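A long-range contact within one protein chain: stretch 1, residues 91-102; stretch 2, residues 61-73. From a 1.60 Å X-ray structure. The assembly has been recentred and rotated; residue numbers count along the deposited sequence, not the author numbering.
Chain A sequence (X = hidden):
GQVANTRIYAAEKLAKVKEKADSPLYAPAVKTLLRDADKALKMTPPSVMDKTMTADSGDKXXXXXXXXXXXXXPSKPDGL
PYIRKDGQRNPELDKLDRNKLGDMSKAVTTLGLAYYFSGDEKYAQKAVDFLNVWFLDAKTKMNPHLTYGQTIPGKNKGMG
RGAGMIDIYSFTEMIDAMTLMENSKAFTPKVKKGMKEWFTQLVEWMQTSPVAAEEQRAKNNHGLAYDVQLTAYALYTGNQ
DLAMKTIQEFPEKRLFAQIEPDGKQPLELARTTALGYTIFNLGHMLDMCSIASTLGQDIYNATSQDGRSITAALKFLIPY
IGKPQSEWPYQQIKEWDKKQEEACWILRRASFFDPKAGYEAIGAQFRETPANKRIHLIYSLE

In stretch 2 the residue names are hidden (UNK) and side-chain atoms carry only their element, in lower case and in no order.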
# COMPACT_ATOMS: atom_id res chain seq x y z
N PRO A 91 19.00 3.42 8.17
CA PRO A 91 18.67 2.16 8.84
C PRO A 91 18.22 2.31 10.29
O PRO A 91 17.67 1.35 10.84
CB PRO A 91 19.97 1.35 8.72
CG PRO A 91 21.02 2.33 8.43
CD PRO A 91 20.38 3.46 7.68
N GLU A 92 18.47 3.45 10.92
CA GLU A 92 17.94 3.73 12.27
C GLU A 92 16.46 3.57 12.34
O GLU A 92 15.93 3.35 13.40
CB GLU A 92 18.26 5.17 12.71
CG GLU A 92 19.70 5.39 13.02
CD GLU A 92 19.93 6.75 13.63
OE1 GLU A 92 19.52 7.78 13.05
OE2 GLU A 92 20.55 6.81 14.68
N LEU A 93 15.78 3.74 11.22
CA LEU A 93 14.31 3.59 11.26
C LEU A 93 13.83 2.24 11.81
O LEU A 93 12.72 2.13 12.35
CB LEU A 93 13.71 3.92 9.91
CG LEU A 93 13.83 2.86 8.81
CD1 LEU A 93 12.73 1.78 8.94
CD2 LEU A 93 13.71 3.59 7.47
N ASP A 94 14.70 1.23 11.73
CA ASP A 94 14.38 -0.13 12.16
C ASP A 94 14.19 -0.23 13.67
O ASP A 94 13.60 -1.19 14.14
CB ASP A 94 15.49 -1.08 11.71
CG ASP A 94 15.15 -2.52 12.01
OD1 ASP A 94 14.09 -2.97 11.52
OD2 ASP A 94 15.93 -3.19 12.74
N LYS A 95 14.68 0.76 14.42
CA LYS A 95 14.57 0.76 15.88
C LYS A 95 13.14 1.03 16.36
O LYS A 95 12.80 0.74 17.52
CB LYS A 95 15.48 1.83 16.50
CG LYS A 95 16.97 1.63 16.30
CD LYS A 95 17.74 2.87 16.88
CE LYS A 95 19.20 3.02 16.33
NZ LYS A 95 19.70 4.46 16.40
N LEU A 96 12.33 1.62 15.50
CA LEU A 96 10.97 2.04 15.87
C LEU A 96 9.96 1.03 15.30
O LEU A 96 10.29 -0.14 15.19
CB LEU A 96 10.76 3.48 15.44
CG LEU A 96 11.76 4.48 16.01
CD1 LEU A 96 11.41 5.91 15.59
CD2 LEU A 96 11.80 4.34 17.56
N ASP A 97 8.72 1.45 15.02
CA ASP A 97 7.64 0.51 14.73
C ASP A 97 7.44 0.10 13.27
O ASP A 97 6.68 -0.83 12.98
CB ASP A 97 6.31 1.08 15.26
CG ASP A 97 6.25 1.16 16.77
OD1 ASP A 97 6.90 0.31 17.42
OD2 ASP A 97 5.54 2.06 17.28
N ARG A 98 8.03 0.84 12.34
CA ARG A 98 7.67 0.72 10.89
C ARG A 98 7.89 -0.68 10.34
O ARG A 98 7.01 -1.22 9.63
CB ARG A 98 8.49 1.69 10.03
CG ARG A 98 8.26 1.54 8.56
CD ARG A 98 6.85 1.89 8.20
NE ARG A 98 6.56 1.75 6.77
CZ ARG A 98 6.13 0.63 6.18
NH1 ARG A 98 5.97 -0.47 6.87
NH2 ARG A 98 5.85 0.64 4.88
N ASN A 99 9.04 -1.27 10.63
CA ASN A 99 9.35 -2.61 10.10
C ASN A 99 8.56 -3.72 10.77
O ASN A 99 8.20 -4.68 10.12
CB ASN A 99 10.86 -2.89 10.10
CG ASN A 99 11.61 -2.01 9.05
OD1 ASN A 99 11.00 -1.50 8.11
ND2 ASN A 99 12.94 -1.85 9.23
N LYS A 100 8.24 -3.56 12.04
CA LYS A 100 7.37 -4.51 12.72
C LYS A 100 5.96 -4.45 12.12
O LYS A 100 5.35 -5.49 11.85
CB LYS A 100 7.30 -4.26 14.23
CG LYS A 100 8.59 -4.41 15.07
CD LYS A 100 9.35 -5.65 14.83
CE LYS A 100 10.41 -5.90 15.97
NZ LYS A 100 9.90 -6.87 17.05
N LEU A 101 5.45 -3.24 11.88
CA LEU A 101 4.15 -3.09 11.25
C LEU A 101 4.17 -3.77 9.86
O LEU A 101 3.20 -4.45 9.48
CB LEU A 101 3.77 -1.60 11.16
CG LEU A 101 2.33 -1.35 10.61
CD1 LEU A 101 1.64 -0.18 11.30
CD2 LEU A 101 2.44 -1.15 9.09
N GLY A 102 5.24 -3.49 9.08
CA GLY A 102 5.39 -4.10 7.77
C GLY A 102 5.37 -5.62 7.84
O GLY A 102 4.74 -6.28 7.02
N UNK A 61 2.03 2.28 23.48
CA UNK A 61 1.00 1.78 22.56
C UNK A 61 0.76 2.72 21.38
O UNK A 61 0.08 2.35 20.42
c UNK A 61 -0.31 1.54 23.29
n UNK A 61 -0.68 -0.85 23.95
c UNK A 61 -0.59 -1.61 25.03
c UNK A 61 0.05 0.41 25.60
n UNK A 61 -0.14 -0.88 26.04
c UNK A 61 -0.27 0.43 24.28
N UNK A 62 1.28 3.94 21.45
CA UNK A 62 1.28 4.80 20.30
C UNK A 62 2.35 4.40 19.28
O UNK A 62 3.55 4.30 19.60
c UNK A 62 0.28 6.87 21.44
c UNK A 62 1.48 6.27 20.69
o UNK A 62 -0.83 6.28 21.44
o UNK A 62 0.47 7.97 21.99
N UNK A 63 1.90 4.22 18.04
CA UNK A 63 2.79 3.98 16.92
C UNK A 63 3.80 5.12 16.78
O UNK A 63 3.43 6.28 16.86
c UNK A 63 3.17 4.63 13.58
c UNK A 63 2.84 3.57 14.39
c UNK A 63 4.37 3.19 12.10
o UNK A 63 5.13 3.01 10.96
c UNK A 63 3.94 4.44 12.43
c UNK A 63 4.04 2.11 12.90
c UNK A 63 3.29 2.31 14.04
c UNK A 63 1.99 3.81 15.61
N UNK A 64 5.05 4.75 16.57
CA UNK A 64 6.11 5.72 16.36
C UNK A 64 6.98 5.22 15.27
O UNK A 64 7.46 4.07 15.32
c UNK A 64 6.93 5.94 17.65
se UNK A 64 9.06 7.16 19.08
c UNK A 64 10.27 8.58 18.45
c UNK A 64 7.93 7.08 17.51
N UNK A 65 7.23 6.08 14.30
CA UNK A 65 8.25 5.78 13.27
C UNK A 65 9.08 7.02 12.98
O UNK A 65 8.75 8.10 13.47
c UNK A 65 7.61 5.29 11.96
o UNK A 65 6.80 6.29 11.39
N UNK A 66 10.14 6.84 12.20
CA UNK A 66 11.04 7.93 11.79
C UNK A 66 10.93 8.19 10.30
O UNK A 66 10.83 7.24 9.51
c UNK A 66 12.49 7.52 12.08
c UNK A 66 15.53 7.58 10.23
se UNK A 66 15.32 7.96 12.05
c UNK A 66 13.49 8.66 11.91
N UNK A 67 10.98 9.45 9.89
CA UNK A 67 11.02 9.78 8.47
C UNK A 67 12.19 9.03 7.81
O UNK A 67 13.35 9.21 8.23
N UNK A 68 11.91 8.17 6.82
CA UNK A 68 12.99 7.27 6.38
C UNK A 68 14.19 7.94 5.74
O UNK A 68 15.28 7.39 5.80
c UNK A 68 12.31 6.40 5.34
c UNK A 68 10.96 6.34 5.81
c UNK A 68 10.61 7.69 6.33
N UNK A 69 14.01 9.12 5.14
CA UNK A 69 15.10 9.79 4.42
C UNK A 69 15.87 10.80 5.26
O UNK A 69 16.61 11.64 4.73
c UNK A 69 12.61 7.90 0.27
c UNK A 69 13.88 9.53 2.19
o UNK A 69 11.95 7.10 -0.67
c UNK A 69 14.57 10.46 3.17
c UNK A 69 13.66 7.40 1.00
c UNK A 69 12.16 9.17 0.49
c UNK A 69 12.81 10.00 1.44
c UNK A 69 14.31 8.23 1.95
N UNK A 70 15.68 10.75 6.58
CA UNK A 70 16.27 11.74 7.49
C UNK A 70 17.41 11.09 8.27
O UNK A 70 17.25 10.01 8.85
c UNK A 70 13.21 14.91 6.50
c UNK A 70 12.97 16.24 6.08
c UNK A 70 14.19 13.16 7.62
c UNK A 70 14.89 16.89 7.43
c UNK A 70 13.82 17.20 6.57
c UNK A 70 15.12 15.57 7.84
c UNK A 70 14.28 14.56 7.37
c UNK A 70 15.15 12.34 8.42
c UNK A 70 13.14 12.70 6.85
n UNK A 70 12.53 13.76 6.21
N UNK A 71 18.56 11.79 8.25
CA UNK A 71 19.83 11.30 8.76
C UNK A 71 20.50 12.31 9.68
O UNK A 71 20.30 13.51 9.53
c UNK A 71 20.83 11.07 7.61
n UNK A 71 19.37 8.91 4.96
c UNK A 71 21.05 8.74 6.44
c UNK A 71 21.77 6.19 5.61
c UNK A 71 20.73 6.81 4.95
c UNK A 71 22.47 6.81 6.63
c UNK A 71 22.11 8.08 7.08
c UNK A 71 20.35 8.07 5.40
c UNK A 71 19.42 10.08 5.70
c UNK A 71 20.43 10.01 6.62
N UNK A 72 21.35 11.82 10.61
CA UNK A 72 22.16 12.75 11.41
C UNK A 72 23.01 13.66 10.54
O UNK A 72 23.56 13.22 9.52
c UNK A 72 22.47 10.48 12.18
c UNK A 72 21.58 10.41 10.95
c UNK A 72 23.04 11.84 12.27
N UNK A 73 23.09 14.94 10.93
CA UNK A 73 23.86 15.96 10.22
C UNK A 73 25.27 15.90 10.78
O UNK A 73 25.47 16.27 11.90
o UNK A 73 25.06 18.20 9.20
o UNK A 73 23.35 19.52 9.54
c UNK A 73 23.27 17.34 10.50
c UNK A 73 23.94 18.43 9.69
O HOH W 1 10.56 3.80 11.87

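Position 61 carries one carbon and then a five-membered ring of three carbons and two nitrogens; it points away from stretch 1 and touches nothing there. It is His61. Position 62 has two carbons, the second bearing two oxygens, and also points away; two oxygens on the end carbon make a carboxylate. It is Asp62, whose oxygens are satisfied elsewhere in the structure.

Position 63 has one carbon and a six-carbon ring ending in an oxygen, so it is Tyr63. Its CA-to-CB bond runs sideways, yet the ring end comes nearer and lies among stretch 1 atoms: CE1 is 3.4 Å from Asp97 CB and 3.7 Å from Leu101 CD1, and OH sits 3.4 Å from Arg98 CD.

Position 64 is an unbranched chain of two carbons, selenium and a carbon: selenomethionine, Met64. All three chi angles are t, and the extended chain brings CE to 4.1 Å from Leu96 CD1. Position 65 has one carbon and one oxygen, Ser65; its CB is 4.2 Å from Arg98 CB, a light contact on a small residue.

Position 66 repeats the selenium chain and is Met66. Here chi3 is p, and the chain ends beside the 3-10 segment, with SE 4.1 Å from Glu92 CB and CE 4.1 Å from Leu93 CB. Position 67 has no side-chain atoms: Gly67. An ideal CB here would lie 2.8 Å from a ring carbon of position 70, so the bare backbone leaves that ring its room.

Position 68 has three carbons closing a ring onto its own N, Pro68, and its CB packs 3.8 Å from Leu93 CD2. Position 69, a six-carbon ring with one oxygen, points away and is Tyr69. Position 70 has fused rings of eight carbons and one nitrogen, beyond reach of stretch 1: Trp70, which closes the type I turn begun at Gly67. Position 71 has the same fused rings; it is Trp71, with CH2 3.7 Å from Pro91 CD. Position 72, another closed ring, is Pro72, its CD 3.9 Å from Glu92 OE1. Position 73, two carbons and two oxygens, is Asp73, out of reach.

The contact is pinned by one reciprocal pair: Met64 N donates to Asp97 OD2 (2.8 Å), and Asp97 N donates to Met64 O (2.9 Å). Beside it, a water accepts from Met66 N and donates to Leu93 O, while Leu93 and Leu96 pack on the selenomethionines, with Pro68 on Leu93, Tyr63 against Leu101 and Trp71 against Pro91 adding further apolar contacts.

Stretch 2, residues 61-73: HDYMSMGPYWWPD
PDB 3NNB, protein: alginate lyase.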